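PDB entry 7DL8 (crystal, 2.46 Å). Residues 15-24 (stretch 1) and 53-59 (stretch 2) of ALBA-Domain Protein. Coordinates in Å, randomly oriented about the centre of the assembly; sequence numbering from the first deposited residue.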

# COMPACT_ATOMS: atom_id res chain seq x y z
N ARG A 15 6.57 -0.54 16.07
CA ARG A 15 6.35 -1.38 14.89
C ARG A 15 5.11 -0.86 14.16
O ARG A 15 4.00 -0.95 14.68
CB ARG A 15 6.19 -2.84 15.29
CG ARG A 15 5.53 -3.72 14.22
CD ARG A 15 6.43 -3.88 13.01
NE ARG A 15 7.27 -5.07 13.12
CZ ARG A 15 8.59 -5.03 13.33
NH1 ARG A 15 9.28 -6.15 13.41
NH2 ARG A 15 9.20 -3.86 13.45
N VAL A 16 5.32 -0.30 12.97
CA VAL A 16 4.22 0.22 12.18
C VAL A 16 3.55 -0.94 11.45
O VAL A 16 4.22 -1.74 10.78
CB VAL A 16 4.71 1.29 11.19
CG1 VAL A 16 3.56 1.79 10.33
CG2 VAL A 16 5.35 2.45 11.95
N GLY A 17 2.24 -1.03 11.58
CA GLY A 17 1.51 -2.16 11.06
C GLY A 17 0.03 -1.84 10.95
O GLY A 17 -0.39 -0.69 11.07
N TYR A 18 -0.75 -2.89 10.72
CA TYR A 18 -2.18 -2.73 10.48
C TYR A 18 -2.96 -2.67 11.78
O TYR A 18 -4.14 -2.28 11.76
CB TYR A 18 -2.70 -3.91 9.66
CG TYR A 18 -2.71 -5.20 10.46
CD1 TYR A 18 -1.52 -5.86 10.76
CD2 TYR A 18 -3.89 -5.73 10.95
CE1 TYR A 18 -1.51 -7.02 11.51
CE2 TYR A 18 -3.90 -6.90 11.70
CZ TYR A 18 -2.70 -7.54 11.97
OH TYR A 18 -2.69 -8.70 12.71
N ARG A 19 -2.36 -3.05 12.91
CA ARG A 19 -3.00 -2.97 14.21
C ARG A 19 -3.12 -1.54 14.71
O ARG A 19 -3.59 -1.33 15.84
CB ARG A 19 -2.23 -3.81 15.23
CG ARG A 19 -1.93 -5.23 14.77
CD ARG A 19 -3.01 -6.19 15.21
NE ARG A 19 -2.60 -6.98 16.37
CZ ARG A 19 -3.44 -7.49 17.25
NH1 ARG A 19 -4.75 -7.30 17.12
NH2 ARG A 19 -2.98 -8.19 18.28
N GLY A 20 -2.70 -0.55 13.92
CA GLY A 20 -2.74 0.84 14.33
C GLY A 20 -2.70 1.75 13.12
O GLY A 20 -2.51 1.31 11.98
N THR A 21 -2.92 3.03 13.39
CA THR A 21 -2.87 4.09 12.39
C THR A 21 -1.53 4.81 12.42
O THR A 21 -0.76 4.72 13.38
CB THR A 21 -3.99 5.09 12.62
OG1 THR A 21 -3.63 5.97 13.70
CG2 THR A 21 -5.26 4.35 13.01
N LYS A 22 -1.26 5.55 11.34
CA LYS A 22 -0.06 6.38 11.27
C LYS A 22 -0.10 7.50 12.31
O LYS A 22 0.95 7.91 12.82
CB LYS A 22 0.12 6.96 9.87
CG LYS A 22 -0.96 7.94 9.44
CD LYS A 22 -0.90 8.21 7.94
CE LYS A 22 -1.86 9.32 7.54
NZ LYS A 22 -3.07 8.79 6.85
N PHE A 23 -1.29 8.01 12.63
CA PHE A 23 -1.41 9.05 13.64
C PHE A 23 -1.03 8.52 15.02
O PHE A 23 -0.43 9.24 15.82
CB PHE A 23 -2.84 9.60 13.67
CG PHE A 23 -3.30 10.18 12.36
CD1 PHE A 23 -2.91 11.45 11.97
CD2 PHE A 23 -4.13 9.45 11.53
CE1 PHE A 23 -3.34 11.98 10.77
CE2 PHE A 23 -4.57 9.98 10.32
CZ PHE A 23 -4.17 11.24 9.94
N LEU A 24 -1.37 7.26 15.30
CA LEU A 24 -1.05 6.68 16.60
C LEU A 24 0.45 6.45 16.74
O LEU A 24 1.02 6.70 17.81
CB LEU A 24 -1.82 5.38 16.79
CG LEU A 24 -1.48 4.53 18.01
CD1 LEU A 24 -1.71 5.31 19.30
CD2 LEU A 24 -2.29 3.24 18.01
N VAL A 53 7.49 4.86 6.44
CA VAL A 53 8.13 6.05 5.90
C VAL A 53 7.22 7.26 6.07
O VAL A 53 7.68 8.37 6.37
CB VAL A 53 8.52 5.82 4.43
CG1 VAL A 53 8.92 7.13 3.76
CG2 VAL A 53 9.64 4.80 4.32
N SER A 54 5.91 7.07 5.90
CA SER A 54 4.97 8.17 6.08
C SER A 54 4.91 8.62 7.53
O SER A 54 4.71 9.81 7.80
CB SER A 54 3.58 7.75 5.58
OG SER A 54 2.57 8.55 6.17
N VAL A 55 5.08 7.69 8.48
CA VAL A 55 5.10 8.07 9.89
C VAL A 55 6.29 8.97 10.18
O VAL A 55 6.17 9.97 10.91
CB VAL A 55 5.10 6.81 10.78
CG1 VAL A 55 5.55 7.15 12.19
CG2 VAL A 55 3.72 6.17 10.79
N VAL A 56 7.45 8.66 9.59
CA VAL A 56 8.64 9.46 9.85
C VAL A 56 8.56 10.80 9.12
O VAL A 56 8.96 11.84 9.66
CB VAL A 56 9.90 8.67 9.44
CG1 VAL A 56 11.13 9.57 9.45
CG2 VAL A 56 10.10 7.47 10.36
N GLU A 57 8.02 10.80 7.90
CA GLU A 57 7.86 12.06 7.17
C GLU A 57 6.89 12.99 7.87
O GLU A 57 7.08 14.22 7.85
CB GLU A 57 7.41 11.78 5.74
CG GLU A 57 8.49 11.23 4.82
CD GLU A 57 9.77 12.05 4.86
OE1 GLU A 57 9.69 13.29 4.72
OE2 GLU A 57 10.86 11.45 5.03
N MET A 58 5.85 12.45 8.50
CA MET A 58 4.94 13.28 9.28
C MET A 58 5.66 13.92 10.46
O MET A 58 5.46 15.10 10.76
CB MET A 58 3.75 12.45 9.76
CG MET A 58 2.68 12.23 8.71
SD MET A 58 1.23 11.41 9.38
CE MET A 58 0.64 12.65 10.53
N LEU A 59 6.50 13.15 11.15
CA LEU A 59 7.30 13.71 12.24
C LEU A 59 8.27 14.76 11.72
O LEU A 59 8.57 15.73 12.43
CB LEU A 59 8.04 12.60 12.98
CG LEU A 59 7.18 11.62 13.78
CD1 LEU A 59 7.80 10.23 13.76
CD2 LEU A 59 7.01 12.11 15.21

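Packing of residues 15-24 against the helical segment 53-59 of the ALBA-Domain Protein. The first stretch begins as a β-strand at Arg15, passes through a loop, and turns into a helix at Lys22; the second is helical throughout. The backbones come closest where the new helix starts, with Lys22 CA 5.6 Å from Val55 CA. No hydrogen bond crosses between the stretches, so the contact, which buries 262 Å² counting both sides, rests on side-chain packing.

Backbone and capping bonds hold each stretch in shape separately. In the second, Glu57 N donates to Val53 O (2.9 Å), Met58 N to Ser54 O (3.0 Å) and Leu59 N to Val55 O (3.2 Å), the i to i+4 pattern of an α-helix. This spacing brings Ser54, Val55 and Met58 onto the side that meets the first stretch, while Val53, Val56, Glu57 and Leu59 make no contact with it. In the first stretch Thr21 is the N-cap: Leu24 N, which lies in the first turn and lacks a partner one turn earlier within the helix, donates to Thr21 OG1 at 3.1 Å with an N-H...O angle of 152°. A weak bond from Leu24 N to Thr21 O (3.2 Å) accompanies it.

Aliphatic contacts centre on Val55. Val16 CG2 reaches Val55 CG2 at 4.2 Å; from the helix start, Lys22 CB approaches the same methyl, Val55 CG2, at 3.8 Å. One methyl of Val55 thus touches both Val16 and Lys22, and Val55 is buried.

Lys22 contributes mainly through its hydrocarbon chain. Its CA-to-CB bond points toward the second stretch, and Lys22 CD lies 4.1 Å from Met58 SD and 3.9 Å from Ser54 OG, the latter a van der Waals approach of a methylene to a hydroxyl oxygen. The end of the chain then leads away. The methylenes lie against the helix while Lys22 NZ keeps a hydrogen bond elsewhere in the structure.

The sulfur-aromatic contact joins Met58 and Phe23. The CA-to-CB bond of Phe23 points away from the second stretch, yet with chi1 in the m well its ring comes nearer, bringing Phe23 CD1 to 4.0 Å from Met58 CE. Met58 SD sits 5.3 Å from the centroid of the Phe23 ring, 32° off the ring normal, an oblique approach in which the polarizable thioether adds dispersion to the methyl contact.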